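Local coordinates for protein Ara h 8 allergen isoform (PDB 6V8M) that binds the dye 8-anilino-1-naphthalene sulfonate and, as a PR-10 allergen of peanut, probably acts in plant defence and may bind abscisic acid, at residues A[11-23]-A[141-153]. Numbering follows the deposited sequence.
Sequences TSPVPPAKLFKAT and GIFKAIEGYVLSN. With 2AN (8-anilino-1-naphthalene sulfonate), chain C; 2AN (8-anilino-1-naphthalene sulfonate), chain D; 2AN (8-anilino-1-naphthalene sulfonate), chain E.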
loop_
_atom_site.group_PDB
_atom_site.type_symbol
_atom_site.label_atom_id
_atom_site.label_comp_id
_atom_site.label_asym_id
_atom_site.label_seq_id
_atom_site.Cartn_x
_atom_site.Cartn_y
_atom_site.Cartn_z
ATOM N N THR A 11 8.016 -3.268 13.021
ATOM C CA THR A 11 8.277 -2.032 13.792
ATOM C C THR A 11 9.054 -1.066 12.914
ATOM O O THR A 11 9.636 -1.488 11.882
ATOM C CB THR A 11 9.021 -2.318 15.100
ATOM O OG1 THR A 11 10.338 -2.752 14.762
ATOM C CG2 THR A 11 8.358 -3.388 15.941
ATOM N N SER A 12 9.076 0.182 13.360
ATOM C CA SER A 12 9.821 1.296 12.746
ATOM C C SER A 12 10.357 2.167 13.869
ATOM O O SER A 12 9.699 2.307 14.899
ATOM C CB SER A 12 8.934 2.107 11.808
ATOM O OG SER A 12 9.610 3.283 11.395
ATOM N N PRO A 13 11.537 2.792 13.711
ATOM C CA PRO A 13 11.993 3.782 14.676
ATOM C C PRO A 13 11.272 5.122 14.538
ATOM O O PRO A 13 11.439 5.940 15.414
ATOM C CB PRO A 13 13.491 3.888 14.367
ATOM C CG PRO A 13 13.533 3.628 12.895
ATOM C CD PRO A 13 12.552 2.496 12.682
ATOM N N VAL A 14 10.494 5.318 13.462
ATOM C CA VAL A 14 9.720 6.567 13.286
ATOM C C VAL A 14 8.437 6.470 14.111
ATOM O O VAL A 14 7.710 5.483 13.983
ATOM C CB VAL A 14 9.402 6.826 11.810
ATOM C CG1 VAL A 14 8.685 8.149 11.662
ATOM C CG2 VAL A 14 10.636 6.726 10.931
ATOM N N PRO A 15 8.136 7.484 14.961
ATOM C CA PRO A 15 6.898 7.511 15.748
ATOM C C PRO A 15 5.675 7.639 14.842
ATOM O O PRO A 15 5.776 8.097 13.707
ATOM C CB PRO A 15 7.056 8.741 16.654
ATOM C CG PRO A 15 8.033 9.623 15.919
ATOM C CD PRO A 15 8.969 8.672 15.217
ATOM N N PRO A 16 4.503 7.157 15.283
ATOM C CA PRO A 16 3.394 6.921 14.370
ATOM C C PRO A 16 2.768 8.171 13.738
ATOM O O PRO A 16 2.438 8.066 12.570
ATOM C CB PRO A 16 2.385 6.131 15.223
ATOM C CG PRO A 16 2.721 6.513 16.649
ATOM C CD PRO A 16 4.227 6.635 16.639
ATOM N N ALA A 17 2.655 9.301 14.427
ATOM C CA ALA A 17 2.009 10.486 13.813
ATOM C C ALA A 17 2.855 10.889 12.594
ATOM O O ALA A 17 2.310 11.120 11.490
ATOM C CB ALA A 17 1.869 11.617 14.791
ATOM N N LYS A 18 4.173 10.919 12.774
ATOM C CA LYS A 18 5.125 11.290 11.701
ATOM C C LYS A 18 5.084 10.245 10.580
ATOM O O LYS A 18 5.049 10.632 9.381
ATOM C CB LYS A 18 6.510 11.419 12.330
ATOM C CG LYS A 18 7.595 12.014 11.457
ATOM C CD LYS A 18 8.743 12.578 12.292
ATOM C CE LYS A 18 9.623 13.548 11.529
ATOM N NZ LYS A 18 10.003 14.718 12.359
ATOM N N LEU A 19 5.118 8.962 10.937
ATOM C CA LEU A 19 5.136 7.861 9.941
ATOM C C LEU A 19 3.804 7.814 9.176
ATOM O O LEU A 19 3.839 7.671 7.957
ATOM C CB LEU A 19 5.422 6.541 10.659
ATOM C CG LEU A 19 5.668 5.335 9.746
ATOM C CD1 LEU A 19 6.786 5.639 8.744
ATOM C CD2 LEU A 19 6.005 4.116 10.616
ATOM N N PHE A 20 2.672 8.037 9.839
ATOM C CA PHE A 20 1.333 8.059 9.191
ATOM C C PHE A 20 1.231 9.235 8.226
ATOM O O PHE A 20 0.682 9.100 7.103
ATOM C CB PHE A 20 0.234 8.096 10.237
ATOM C CG PHE A 20 -1.145 7.908 9.673
ATOM C CD1 PHE A 20 -1.600 6.641 9.345
ATOM C CD2 PHE A 20 -1.931 8.999 9.371
ATOM C CE1 PHE A 20 -2.860 6.468 8.795
ATOM C CE2 PHE A 20 -3.196 8.820 8.826
ATOM C CZ PHE A 20 -3.658 7.562 8.554
ATOM N N LYS A 21 1.725 10.393 8.653
ATOM C CA LYS A 21 1.671 11.609 7.807
ATOM C C LYS A 21 2.413 11.335 6.492
ATOM O O LYS A 21 1.905 11.696 5.426
ATOM C CB LYS A 21 2.279 12.808 8.540
ATOM C CG LYS A 21 2.190 14.109 7.752
ATOM C CD LYS A 21 2.450 15.339 8.578
ATOM C CE LYS A 21 2.354 16.605 7.755
ATOM N NZ LYS A 21 3.687 17.034 7.268
ATOM N N ALA A 22 3.605 10.739 6.563
ATOM C CA ALA A 22 4.441 10.498 5.361
ATOM C C ALA A 22 3.837 9.380 4.502
ATOM O O ALA A 22 3.782 9.540 3.280
ATOM C CB ALA A 22 5.837 10.190 5.795
ATOM N N THR A 23 3.460 8.250 5.097
ATOM C CA THR A 23 3.041 7.056 4.327
ATOM C C THR A 23 1.607 7.205 3.808
ATOM O O THR A 23 1.306 6.651 2.734
ATOM C CB THR A 23 3.190 5.764 5.127
ATOM O OG1 THR A 23 2.440 5.834 6.342
ATOM C CG2 THR A 23 4.632 5.477 5.467
ATOM N N GLY A 141 8.624 -2.143 -0.112
ATOM C CA GLY A 141 9.520 -1.189 -0.786
ATOM C C GLY A 141 9.014 0.231 -0.673
ATOM O O GLY A 141 9.787 1.133 -0.304
ATOM N N ILE A 142 7.733 0.450 -0.968
ATOM C CA ILE A 142 7.145 1.810 -0.867
ATOM C C ILE A 142 7.245 2.251 0.589
ATOM O O ILE A 142 7.703 3.382 0.848
ATOM C CB ILE A 142 5.704 1.845 -1.392
ATOM C CG1 ILE A 142 5.699 1.691 -2.914
ATOM C CG2 ILE A 142 4.976 3.090 -0.906
ATOM C CD1 ILE A 142 4.353 1.332 -3.475
ATOM N N PHE A 143 6.791 1.407 1.515
ATOM C CA PHE A 143 6.706 1.833 2.930
ATOM C C PHE A 143 8.103 2.194 3.456
ATOM O O PHE A 143 8.307 3.247 4.125
ATOM C CB PHE A 143 6.066 0.716 3.750
ATOM C CG PHE A 143 5.731 1.151 5.150
ATOM C CD1 PHE A 143 6.661 1.051 6.155
ATOM C CD2 PHE A 143 4.468 1.640 5.445
ATOM C CE1 PHE A 143 6.328 1.454 7.440
ATOM C CE2 PHE A 143 4.130 2.010 6.734
ATOM C CZ PHE A 143 5.069 1.919 7.723
ATOM N N LYS A 144 9.076 1.333 3.160
ATOM C CA LYS A 144 10.457 1.485 3.672
ATOM C C LYS A 144 11.183 2.625 2.950
ATOM O O LYS A 144 12.073 3.247 3.560
ATOM C CB LYS A 144 11.193 0.153 3.630
ATOM C CG LYS A 144 10.557 -0.829 4.600
ATOM C CD LYS A 144 11.091 -2.199 4.595
ATOM C CE LYS A 144 10.379 -3.055 5.629
ATOM N NZ LYS A 144 10.887 -2.774 6.985
ATOM N N ALA A 145 10.861 2.894 1.690
ATOM C CA ALA A 145 11.439 4.077 1.018
ATOM C C ALA A 145 10.935 5.358 1.693
ATOM O O ALA A 145 11.730 6.294 1.947
ATOM C CB ALA A 145 11.140 4.012 -0.465
ATOM N N ILE A 146 9.648 5.410 2.039
ATOM C CA ILE A 146 9.089 6.592 2.741
ATOM C C ILE A 146 9.692 6.669 4.145
ATOM O O ILE A 146 10.072 7.780 4.569
ATOM C CB ILE A 146 7.555 6.530 2.733
ATOM C CG1 ILE A 146 7.024 6.659 1.294
ATOM C CG2 ILE A 146 7.037 7.635 3.633
ATOM C CD1 ILE A 146 5.546 6.399 1.111
ATOM N N GLU A 147 9.789 5.530 4.830
ATOM C CA GLU A 147 10.377 5.506 6.189
ATOM C C GLU A 147 11.812 6.062 6.133
ATOM O O GLU A 147 12.189 6.885 6.977
ATOM C CB GLU A 147 10.316 4.089 6.741
ATOM C CG GLU A 147 11.001 3.943 8.080
ATOM C CD GLU A 147 11.313 2.499 8.391
ATOM O OE1 GLU A 147 12.004 1.858 7.562
ATOM O OE2 GLU A 147 10.837 2.019 9.424
ATOM N N GLY A 148 12.604 5.655 5.147
ATOM C CA GLY A 148 13.996 6.118 5.010
ATOM C C GLY A 148 14.064 7.610 4.753
ATOM O O GLY A 148 14.930 8.289 5.318
ATOM N N TYR A 149 13.160 8.123 3.942
ATOM C CA TYR A 149 13.078 9.564 3.635
ATOM C C TYR A 149 12.817 10.360 4.918
ATOM O O TYR A 149 13.471 11.394 5.143
ATOM C CB TYR A 149 12.028 9.787 2.560
ATOM C CG TYR A 149 11.697 11.227 2.341
ATOM C CD1 TYR A 149 12.470 12.019 1.522
ATOM C CD2 TYR A 149 10.584 11.778 2.952
ATOM C CE1 TYR A 149 12.138 13.347 1.305
ATOM C CE2 TYR A 149 10.244 13.103 2.756
ATOM C CZ TYR A 149 11.020 13.884 1.920
ATOM O OH TYR A 149 10.692 15.197 1.737
ATOM N N VAL A 150 11.888 9.902 5.745
ATOM C CA VAL A 150 11.545 10.576 7.030
ATOM C C VAL A 150 12.776 10.588 7.947
ATOM O O VAL A 150 13.005 11.596 8.635
ATOM C CB VAL A 150 10.369 9.867 7.701
ATOM C CG1 VAL A 150 10.159 10.378 9.123
ATOM C CG2 VAL A 150 9.121 10.051 6.853
ATOM N N LEU A 151 13.508 9.479 8.008
ATOM C CA LEU A 151 14.712 9.368 8.875
ATOM C C LEU A 151 15.799 10.314 8.356
ATOM O O LEU A 151 16.578 10.792 9.164
ATOM C CB LEU A 151 15.193 7.917 8.889
ATOM C CG LEU A 151 14.302 6.941 9.656
ATOM C CD1 LEU A 151 14.654 5.506 9.286
ATOM C CD2 LEU A 151 14.409 7.149 11.162
ATOM N N SER A 152 15.861 10.558 7.050
ATOM C CA SER A 152 16.912 11.385 6.399
ATOM C C SER A 152 16.593 12.873 6.508
ATOM O O SER A 152 17.498 13.659 6.235
ATOM C CB SER A 152 17.095 10.968 4.984
ATOM O OG SER A 152 17.689 9.679 4.958
ATOM N N ASN A 153 15.382 13.208 6.960
ATOM C CA ASN A 153 14.872 14.594 7.155
ATOM C C ASN A 153 14.846 14.940 8.657
ATOM O O ASN A 153 14.256 15.948 9.069
ATOM C CB ASN A 153 13.485 14.765 6.521
ATOM C CG ASN A 153 13.137 16.213 6.246
ATOM O OD1 ASN A 153 12.713 16.941 7.148
ATOM N ND2 ASN A 153 13.315 16.632 5.000
ATOM O OXT ASN A 153 15.413 14.254 9.534
HETATM C C1 2AN C . 2.708 -5.226 4.352
HETATM C C2 2AN C . 1.661 -4.693 3.654
HETATM C C3 2AN C . 1.506 -3.307 3.505
HETATM C C4 2AN C . 2.402 -2.474 4.082
HETATM C C5 2AN C . 3.506 -2.973 4.815
HETATM C C6 2AN C . 4.416 -2.065 5.396
HETATM C C7 2AN C . 5.472 -2.480 6.107
HETATM C C8 2AN C . 5.699 -3.850 6.285
HETATM N N 2AN C . 2.804 -6.641 4.499
HETATM S S 2AN C . 5.343 -6.440 6.072
HETATM C C9 2AN C . 4.851 -4.779 5.748
HETATM C C10 2AN C . 3.694 -4.383 4.976
HETATM C C11 2AN C . 2.418 -7.656 3.608
HETATM C C12 2AN C . 2.301 -7.406 2.247
HETATM C C13 2AN C . 1.903 -8.413 1.387
HETATM C C14 2AN C . 1.639 -9.679 1.857
HETATM C C15 2AN C . 1.771 -9.941 3.203
HETATM C C16 2AN C . 2.152 -8.938 4.078
HETATM O O1 2AN C . 5.452 -7.131 4.834
HETATM O O2 2AN C . 4.230 -7.090 6.862
HETATM O O3 2AN C . 6.528 -6.353 6.867
HETATM C C1 2AN D . 8.340 -0.918 -6.821
HETATM C C2 2AN D . 7.643 -0.629 -5.691
HETATM C C3 2AN D . 6.258 -0.444 -5.722
HETATM C C4 2AN D . 5.591 -0.508 -6.896
HETATM C C5 2AN D . 6.266 -0.802 -8.100
HETATM C C6 2AN D . 5.535 -0.904 -9.301
HETATM C C7 2AN D . 6.155 -1.213 -10.456
HETATM C C8 2AN D . 7.538 -1.467 -10.485
HETATM N N 2AN D . 9.724 -1.056 -6.749
HETATM S S 2AN D . 10.030 -1.754 -9.530
HETATM C C9 2AN D . 8.305 -1.344 -9.359
HETATM C C10 2AN D . 7.679 -1.029 -8.095
HETATM C C11 2AN D . 10.485 -1.653 -5.737
HETATM C C12 2AN D . 9.974 -2.659 -4.924
HETATM C C13 2AN D . 10.775 -3.233 -3.947
HETATM C C14 2AN D . 12.076 -2.817 -3.785
HETATM C C15 2AN D . 12.589 -1.824 -4.593
HETATM C C16 2AN D . 11.799 -1.231 -5.564
HETATM O O1 2AN D . 10.272 -2.823 -8.604
HETATM O O2 2AN D . 10.310 -2.011 -10.901
HETATM O O3 2AN D . 10.846 -0.503 -9.105
HETATM C C1 2AN E . 1.095 -2.535 -7.630
HETATM C C2 2AN E . 0.902 -3.749 -8.227
HETATM C C3 2AN E . 0.792 -4.922 -7.477
HETATM C C4 2AN E . 0.991 -4.874 -6.140
HETATM C C5 2AN E . 1.198 -3.648 -5.468
HETATM C C6 2AN E . 1.357 -3.634 -4.065
HETATM C C7 2AN E . 1.563 -2.497 -3.398
HETATM C C8 2AN E . 1.567 -1.270 -4.070
HETATM N N 2AN E . 1.300 -1.385 -8.407
HETATM S S 2AN E . 1.289 0.415 -6.079
HETATM C C9 2AN E . 1.468 -1.221 -5.431
HETATM C C10 2AN E . 1.258 -2.424 -6.199
HETATM C C11 2AN E . 1.563 -1.304 -9.791
HETATM C C12 2AN E . 1.166 -0.129 -10.420
HETATM C C13 2AN E . 1.328 0.013 -11.788
HETATM C C14 2AN E . 1.899 -0.994 -12.533
HETATM C C15 2AN E . 2.301 -2.158 -11.917
HETATM C C16 2AN E . 2.136 -2.319 -10.551
HETATM O O1 2AN E . 0.135 0.374 -6.930
HETATM O O2 2AN E . 1.207 1.329 -4.979
HETATM O O3 2AN E . 2.508 0.759 -6.954
HETATM O O HOH W 1 10.311 -0.475 9.341
#
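Ala22 CB wedges between two branched side chains of the C-terminal helix, lying 3.6 Å from Ile146 CG2 and a tight 3.5 Å from Val150 CG2. One turn earlier on helix 141-152, the Phe143 ring takes the Thr23 methyl over one face, a CH-pi contact with Thr23 CG2 4.1 Å from the centroid and 29° off the normal. With Thr23 OG1 between N and the carbonyl carbon (chi1 57°) and bonded to Leu19 O at 2.8 Å, CG2 is left pointing at the ring. The ring's opposite face carries C6 of one 8-anilino-1-naphthalene sulfonate, so Phe143, itself a pocket residue, lies between the Thr23 methyl and the ligand. In the Bet v 1 fold, the long C-terminal helix thus packs on one of the two short helices after the first strand, their segment axes 9.6 Å apart at 121°. Outward, Val14 splits its branches, CG1 meeting Val150 CG1 at 3.7 Å and CG2 meeting Leu151 CD2. At the polar edge Ser12 OG donates to the anti lone pair of Glu147 OE2 (2.6 Å) while accepting from Val14 N in an ST turn. A water bridges Glu147 OE2 to Thr11 O, giving that carboxylate oxygen a second donor.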